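Inositol monophosphatase family protein (Staphylococcus aureus subsp. aureus MSSA476, PDB 4I3Y) probably hydrolyses the phosphate ester of inositol monophosphates in a magnesium-dependent reaction, and is inhibited by lithium. Local coordinates at residues 32-37 with 104-109; 207-212 with 231-236. All coordinates share one frame; numbering follows the deposited sequence.

Contact 1 (32-37 with 104-109); sequences QLIMEM and KQQEDY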
loop_
_atom_site.group_PDB
_atom_site.type_symbol
_atom_site.label_atom_id
_atom_site.label_comp_id
_atom_site.label_asym_id
_atom_site.label_seq_id
_atom_site.Cartn_x
_atom_site.Cartn_y
_atom_site.Cartn_z
ATOM N N GLN A 32 19.966 -10.959 -5.394
ATOM C CA GLN A 32 21.026 -10.721 -6.383
ATOM C C GLN A 32 20.547 -9.951 -7.639
ATOM O O GLN A 32 21.141 -8.921 -8.037
ATOM C CB GLN A 32 21.720 -12.059 -6.748
ATOM C CG GLN A 32 22.967 -11.909 -7.625
ATOM C CD GLN A 32 24.021 -11.065 -6.950
ATOM O OE1 GLN A 32 24.516 -11.418 -5.872
ATOM N NE2 GLN A 32 24.349 -9.930 -7.558
ATOM N N LEU A 33 19.482 -10.448 -8.263
ATOM C CA LEU A 33 18.886 -9.735 -9.408
ATOM C C LEU A 33 18.615 -8.228 -9.076
ATOM O O LEU A 33 18.888 -7.323 -9.888
ATOM C CB LEU A 33 17.607 -10.452 -9.884
ATOM C CG LEU A 33 17.787 -11.948 -10.273
ATOM C CD1 LEU A 33 16.443 -12.664 -10.477
ATOM C CD2 LEU A 33 18.691 -12.135 -11.495
ATOM N N ILE A 34 18.057 -7.989 -7.898
ATOM C CA ILE A 34 17.774 -6.650 -7.457
ATOM C C ILE A 34 19.066 -5.879 -7.288
ATOM O O ILE A 34 19.149 -4.780 -7.784
ATOM C CB ILE A 34 17.018 -6.619 -6.134
ATOM C CG1 ILE A 34 15.732 -7.435 -6.292
ATOM C CG2 ILE A 34 16.799 -5.165 -5.700
ATOM C CD1 ILE A 34 14.454 -6.673 -6.245
ATOM N N MET A 35 20.068 -6.443 -6.600
ATOM C CA MET A 35 21.355 -5.745 -6.486
ATOM C C MET A 35 21.910 -5.295 -7.842
ATOM O O MET A 35 22.537 -4.268 -7.914
ATOM C CB MET A 35 22.415 -6.574 -5.727
ATOM C CG MET A 35 22.103 -6.828 -4.245
ATOM S SD MET A 35 23.267 -7.882 -3.292
ATOM C CE MET A 35 23.096 -9.550 -3.931
ATOM N N GLU A 36 21.666 -6.051 -8.913
ATOM C CA GLU A 36 22.191 -5.711 -10.235
ATOM C C GLU A 36 21.074 -5.337 -11.228
ATOM O O GLU A 36 21.149 -5.630 -12.418
ATOM C CB GLU A 36 23.085 -6.861 -10.758
ATOM C CG GLU A 36 22.358 -8.189 -10.978
ATOM C CD GLU A 36 23.291 -9.391 -11.198
ATOM O OE1 GLU A 36 22.819 -10.435 -11.718
ATOM O OE2 GLU A 36 24.488 -9.299 -10.841
ATOM N N MET A 37 20.038 -4.669 -10.721
ATOM C CA MET A 37 18.870 -4.351 -11.508
ATOM C C MET A 37 19.199 -3.394 -12.657
ATOM O O MET A 37 19.920 -2.407 -12.520
ATOM C CB MET A 37 17.768 -3.782 -10.622
ATOM C CG MET A 37 16.490 -3.480 -11.349
ATOM S SD MET A 37 15.120 -3.259 -10.185
ATOM C CE MET A 37 15.498 -1.766 -9.287
ATOM N N LYS A 104 10.724 1.514 -8.543
ATOM C CA LYS A 104 10.668 2.716 -7.679
ATOM C C LYS A 104 10.742 2.404 -6.181
ATOM O O LYS A 104 11.201 3.231 -5.397
ATOM C CB LYS A 104 9.407 3.558 -7.977
ATOM C CG LYS A 104 9.318 4.064 -9.412
ATOM C CD LYS A 104 10.482 4.998 -9.776
ATOM C CE LYS A 104 10.578 5.200 -11.311
ATOM N NZ LYS A 104 11.569 6.271 -11.653
ATOM N N GLN A 105 10.267 1.234 -5.748
ATOM C CA GLN A 105 10.109 1.061 -4.328
ATOM C C GLN A 105 10.739 -0.193 -3.764
ATOM O O GLN A 105 10.886 -0.313 -2.512
ATOM C CB GLN A 105 8.619 1.047 -3.954
ATOM C CG GLN A 105 7.753 2.238 -4.464
ATOM C CD GLN A 105 6.396 2.207 -3.732
ATOM O OE1 GLN A 105 5.322 1.906 -4.332
ATOM N NE2 GLN A 105 6.449 2.411 -2.420
ATOM N N GLN A 106 11.014 -1.170 -4.628
ATOM C CA GLN A 106 11.388 -2.518 -4.159
ATOM C C GLN A 106 10.404 -3.078 -3.143
ATOM O O GLN A 106 10.780 -3.800 -2.230
ATOM C CB GLN A 106 12.810 -2.545 -3.601
ATOM C CG GLN A 106 13.816 -2.513 -4.713
ATOM C CD GLN A 106 14.827 -1.457 -4.514
ATOM O OE1 GLN A 106 14.512 -0.353 -4.003
ATOM N NE2 GLN A 106 16.071 -1.751 -4.930
ATOM N N GLU A 107 9.125 -2.807 -3.353
ATOM C CA GLU A 107 8.128 -3.255 -2.434
ATOM C C GLU A 107 6.835 -3.245 -3.213
ATOM O O GLU A 107 6.747 -2.574 -4.242
ATOM C CB GLU A 107 8.001 -2.303 -1.235
ATOM C CG GLU A 107 7.139 -2.896 -0.143
ATOM C CD GLU A 107 7.209 -2.132 1.169
ATOM O OE1 GLU A 107 8.073 -1.259 1.348
ATOM O OE2 GLU A 107 6.409 -2.452 2.059
ATOM N N ASP A 108 5.833 -3.948 -2.718
ATOM C CA ASP A 108 4.508 -3.921 -3.418
ATOM C C ASP A 108 4.569 -4.460 -4.841
ATOM O O ASP A 108 4.019 -3.846 -5.796
ATOM C CB ASP A 108 3.843 -2.524 -3.358
ATOM C CG ASP A 108 3.436 -2.168 -1.934
ATOM O OD1 ASP A 108 3.328 -3.118 -1.121
ATOM O OD2 ASP A 108 3.198 -0.990 -1.619
ATOM N N TYR A 109 5.163 -5.636 -4.977
ATOM C CA TYR A 109 5.129 -6.327 -6.289
ATOM C C TYR A 109 5.015 -7.825 -5.994
ATOM O O TYR A 109 5.327 -8.242 -4.901
ATOM C CB TYR A 109 6.336 -5.953 -7.225
ATOM C CG TYR A 109 7.651 -6.351 -6.627
ATOM C CD1 TYR A 109 8.198 -7.629 -6.847
ATOM C CD2 TYR A 109 8.309 -5.523 -5.738
ATOM C CE1 TYR A 109 9.376 -8.044 -6.235
ATOM C CE2 TYR A 109 9.515 -5.937 -5.133
ATOM C CZ TYR A 109 10.035 -7.193 -5.382
ATOM O OH TYR A 109 11.237 -7.588 -4.771
#

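Contact 2 (207-212 with 231-236); sequences INTNPK and TTLDGK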
loop_
_atom_site.group_PDB
_atom_site.type_symbol
_atom_site.label_atom_id
_atom_site.label_comp_id
_atom_site.label_asym_id
_atom_site.label_seq_id
_atom_site.Cartn_x
_atom_site.Cartn_y
_atom_site.Cartn_z
ATOM N N ILE A 207 -10.379 -2.482 -9.536
ATOM C CA ILE A 207 -10.717 -2.379 -10.988
ATOM C C ILE A 207 -9.430 -2.175 -11.750
ATOM O O ILE A 207 -8.567 -1.382 -11.284
ATOM C CB ILE A 207 -11.554 -1.108 -11.241
ATOM C CG1 ILE A 207 -12.922 -1.234 -10.553
ATOM C CG2 ILE A 207 -11.672 -0.789 -12.733
ATOM C CD1 ILE A 207 -13.523 0.139 -10.242
ATOM N N ASN A 208 -9.281 -2.869 -12.891
ATOM C CA ASN A 208 -8.206 -2.601 -13.902
ATOM C C ASN A 208 -8.888 -2.598 -15.311
ATOM O O ASN A 208 -9.418 -3.643 -15.777
ATOM C CB ASN A 208 -7.014 -3.599 -13.837
ATOM C CG ASN A 208 -5.875 -3.261 -14.843
ATOM O OD1 ASN A 208 -6.116 -2.814 -15.990
ATOM N ND2 ASN A 208 -4.622 -3.523 -14.428
ATOM N N THR A 209 -8.927 -1.412 -15.920
ATOM C CA THR A 209 -9.708 -1.210 -17.161
ATOM C C THR A 209 -8.984 -1.695 -18.400
ATOM O O THR A 209 -9.485 -1.565 -19.485
ATOM C CB THR A 209 -10.079 0.265 -17.451
ATOM O OG1 THR A 209 -8.870 1.029 -17.557
ATOM C CG2 THR A 209 -10.927 0.792 -16.377
ATOM N N ASN A 210 -7.789 -2.226 -18.244
ATOM C CA ASN A 210 -7.112 -2.777 -19.375
ATOM C C ASN A 210 -6.000 -3.758 -18.992
ATOM O O ASN A 210 -4.839 -3.526 -19.349
ATOM C CB ASN A 210 -6.591 -1.629 -20.241
ATOM C CG ASN A 210 -5.973 -2.114 -21.541
ATOM O OD1 ASN A 210 -4.981 -1.533 -22.028
ATOM N ND2 ASN A 210 -6.539 -3.190 -22.111
ATOM N N PRO A 211 -6.342 -4.846 -18.265
ATOM C CA PRO A 211 -5.283 -5.775 -17.901
ATOM C C PRO A 211 -4.904 -6.748 -19.026
ATOM O O PRO A 211 -5.751 -7.103 -19.862
ATOM C CB PRO A 211 -5.919 -6.604 -16.782
ATOM C CG PRO A 211 -7.374 -6.667 -17.144
ATOM C CD PRO A 211 -7.667 -5.332 -17.817
ATOM N N LYS A 212 -3.688 -7.265 -18.955
ATOM C CA LYS A 212 -3.260 -8.369 -19.809
ATOM C C LYS A 212 -3.653 -9.671 -19.158
ATOM O O LYS A 212 -3.951 -9.684 -17.958
ATOM C CB LYS A 212 -1.761 -8.323 -19.981
ATOM C CG LYS A 212 -1.358 -7.048 -20.713
ATOM C CD LYS A 212 -1.636 -7.119 -22.218
ATOM C CE LYS A 212 -2.091 -5.805 -22.857
ATOM N NZ LYS A 212 -1.978 -4.627 -21.930
ATOM N N THR A 231 -15.397 -10.213 -13.039
ATOM C CA THR A 231 -16.143 -10.069 -14.302
ATOM C C THR A 231 -15.519 -8.976 -15.191
ATOM O O THR A 231 -14.625 -8.198 -14.784
ATOM C CB THR A 231 -17.620 -9.659 -14.029
ATOM O OG1 THR A 231 -17.682 -8.309 -13.520
ATOM C CG2 THR A 231 -18.293 -10.586 -13.038
ATOM N N THR A 232 -15.986 -8.907 -16.421
ATOM C CA THR A 232 -15.665 -7.772 -17.260
ATOM C C THR A 232 -16.499 -6.588 -16.682
ATOM O O THR A 232 -17.367 -6.763 -15.811
ATOM C CB THR A 232 -16.113 -8.020 -18.707
ATOM O OG1 THR A 232 -17.536 -7.982 -18.721
ATOM C CG2 THR A 232 -15.632 -9.395 -19.210
ATOM N N LEU A 233 -16.236 -5.382 -17.147
ATOM C CA LEU A 233 -16.896 -4.238 -16.553
ATOM C C LEU A 233 -18.345 -4.139 -17.100
ATOM O O LEU A 233 -19.144 -3.281 -16.674
ATOM C CB LEU A 233 -16.068 -2.980 -16.763
ATOM C CG LEU A 233 -14.675 -2.995 -16.133
ATOM C CD1 LEU A 233 -13.907 -1.729 -16.504
ATOM C CD2 LEU A 233 -14.699 -3.127 -14.622
ATOM N N ASP A 234 -18.662 -5.056 -18.022
ATOM C CA ASP A 234 -20.037 -5.329 -18.504
ATOM C C ASP A 234 -20.737 -6.417 -17.718
ATOM O O ASP A 234 -21.805 -6.867 -18.101
ATOM C CB ASP A 234 -19.959 -5.814 -19.931
ATOM C CG ASP A 234 -19.904 -4.697 -20.918
ATOM O OD1 ASP A 234 -20.058 -3.518 -20.566
ATOM O OD2 ASP A 234 -19.712 -5.013 -22.093
ATOM N N GLY A 235 -20.103 -6.880 -16.651
ATOM C CA GLY A 235 -20.585 -8.024 -15.875
ATOM C C GLY A 235 -20.489 -9.435 -16.492
ATOM O O GLY A 235 -21.097 -10.353 -15.962
ATOM N N LYS A 236 -19.688 -9.631 -17.539
ATOM C CA LYS A 236 -19.610 -10.919 -18.198
ATOM C C LYS A 236 -18.408 -11.739 -17.710
ATOM O O LYS A 236 -17.547 -11.221 -16.990
ATOM C CB LYS A 236 -19.553 -10.721 -19.735
ATOM C CG LYS A 236 -20.917 -10.638 -20.427
ATOM C CD LYS A 236 -21.204 -9.189 -20.755
ATOM C CE LYS A 236 -20.634 -8.776 -22.111
ATOM N NZ LYS A 236 -21.636 -8.953 -23.207
#

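Contact 1 (32-37 with 104-109)
The end of the long N-terminal helix 12-35 meets the loop that follows helix 99-105, and Ile34 is the residue that makes most of this join. Its two branches part to different partners. Ile34 CG2 lies 3.6 Å from Gln106 NE2, and the same methyl is 4.1 Å from CG of Gln106; the two side chains run alongside each other in opposite senses. On the other branch, Ile34 CD1 is 3.7 Å from Tyr109 OH, meeting it from the opposing side, and the isoleucine touches the ring's substituent. With CG2 anti to the backbone N and CG1 beside it (chi1 -57°), Ile34 can serve both neighbours at once. Gln106 gets its amide across by a bend at chi2 (129°). A looser third contact comes from Met37, beyond the helix end, whose CE stands 4.4 Å from NE2 of Gln106. Both segments leave helical geometry here, at Glu36 and at Gln106, the latter with positive phi. Within the second segment the Tyr109 ring has the backbone C of Gln106 and N of Glu107 in plane at its edge. Leu102 of helix 99-105 packs on both Ile34 and Tyr109, while Asp108 forms a salt bridge with Arg197 of the second subunit. A tetraethylene glycol lies about 3 Å from the Gln106 side chain, and a magnesium ion about 8 Å from that of Tyr109. This is van der Waals packing of the C-terminal end of helix 12-35 on the loop after helix 99-105 in the layered alpha/beta fold of inositol monophosphatases, and that loop also reaches the dimer interface.

Contact 2 (207-212 with 231-236)
Leu233 points its side chain toward segment 207-212 and crosses that of Thr209 obliquely, methyl against methyl: CD1 of the leucine lies 3.9 Å from CG2 of the threonine. With its second methyl, Leu233 CD2 comes within 4.3 Å of Ile207 CG2. The fork of the leucine thus divides between two residues that lie two apart in the chain, Ile207 within strand 205-208 and Thr209 just past it. Thr209 offers its methyl and not its hydroxyl, because CG2 stands beside the backbone N while OG1 takes the position between N and the carbonyl carbon (chi1 59°). The two backbones stay well apart, with 7.8 Å between CA of Thr209 and CA of Leu233, since strand 246-249 runs between strands 205-208 and 229-232 in the sheet. Each side is shaped by its own turn. Asn208 OD1 accepts from N of Asn210 at 2.9 Å, in the carbonyl plane, which makes an Asx turn that starts at the last strand residue. Leu233 itself occupies a type I beta turn from Thr232 to Gly235, closed by Gly235 N bonding to Thr232 O. That oxygen also takes the hydroxyl of Thr231, OG1 at 2.8 Å, and the two donors arrive from opposite faces of its carbonyl plane. Thr232 OG1 in turn accepts from Lys236 N at 3.0 Å. Leu261 of helix 254-262 packs on both Ile207 and Leu233, and Tyr267 touches Thr209 and Leu233. Across the contact the chemistry is wholly apolar: methyl groups meet in a buried patch, while several polar atoms of the turns bond within their own segment and Leu233 O accepts from Asn262 ND2. Between these two segments the cohesion is probably mainly hydrophobic.

Contact 1 closes before contact 2 opens along the chain, and the two lie on opposite sides of the chain's centre, with their own centres 29 Å apart and nearest atoms about 12 Å apart. They share no helix or strand. Segment 104-109 leads directly into strand 110-117 of the seven-stranded mixed sheet, whereas both segments of contact 2 extend from strands of the five-stranded sheet of the same alpha/beta fold. Contact 1 sets the end of helix 12-35 on the loop leading into the first sheet, and segment 104-109 also bonds to the second subunit; contact 2 joins a strand end and two turns of the second sheet, and no other protein chain touches its two segments.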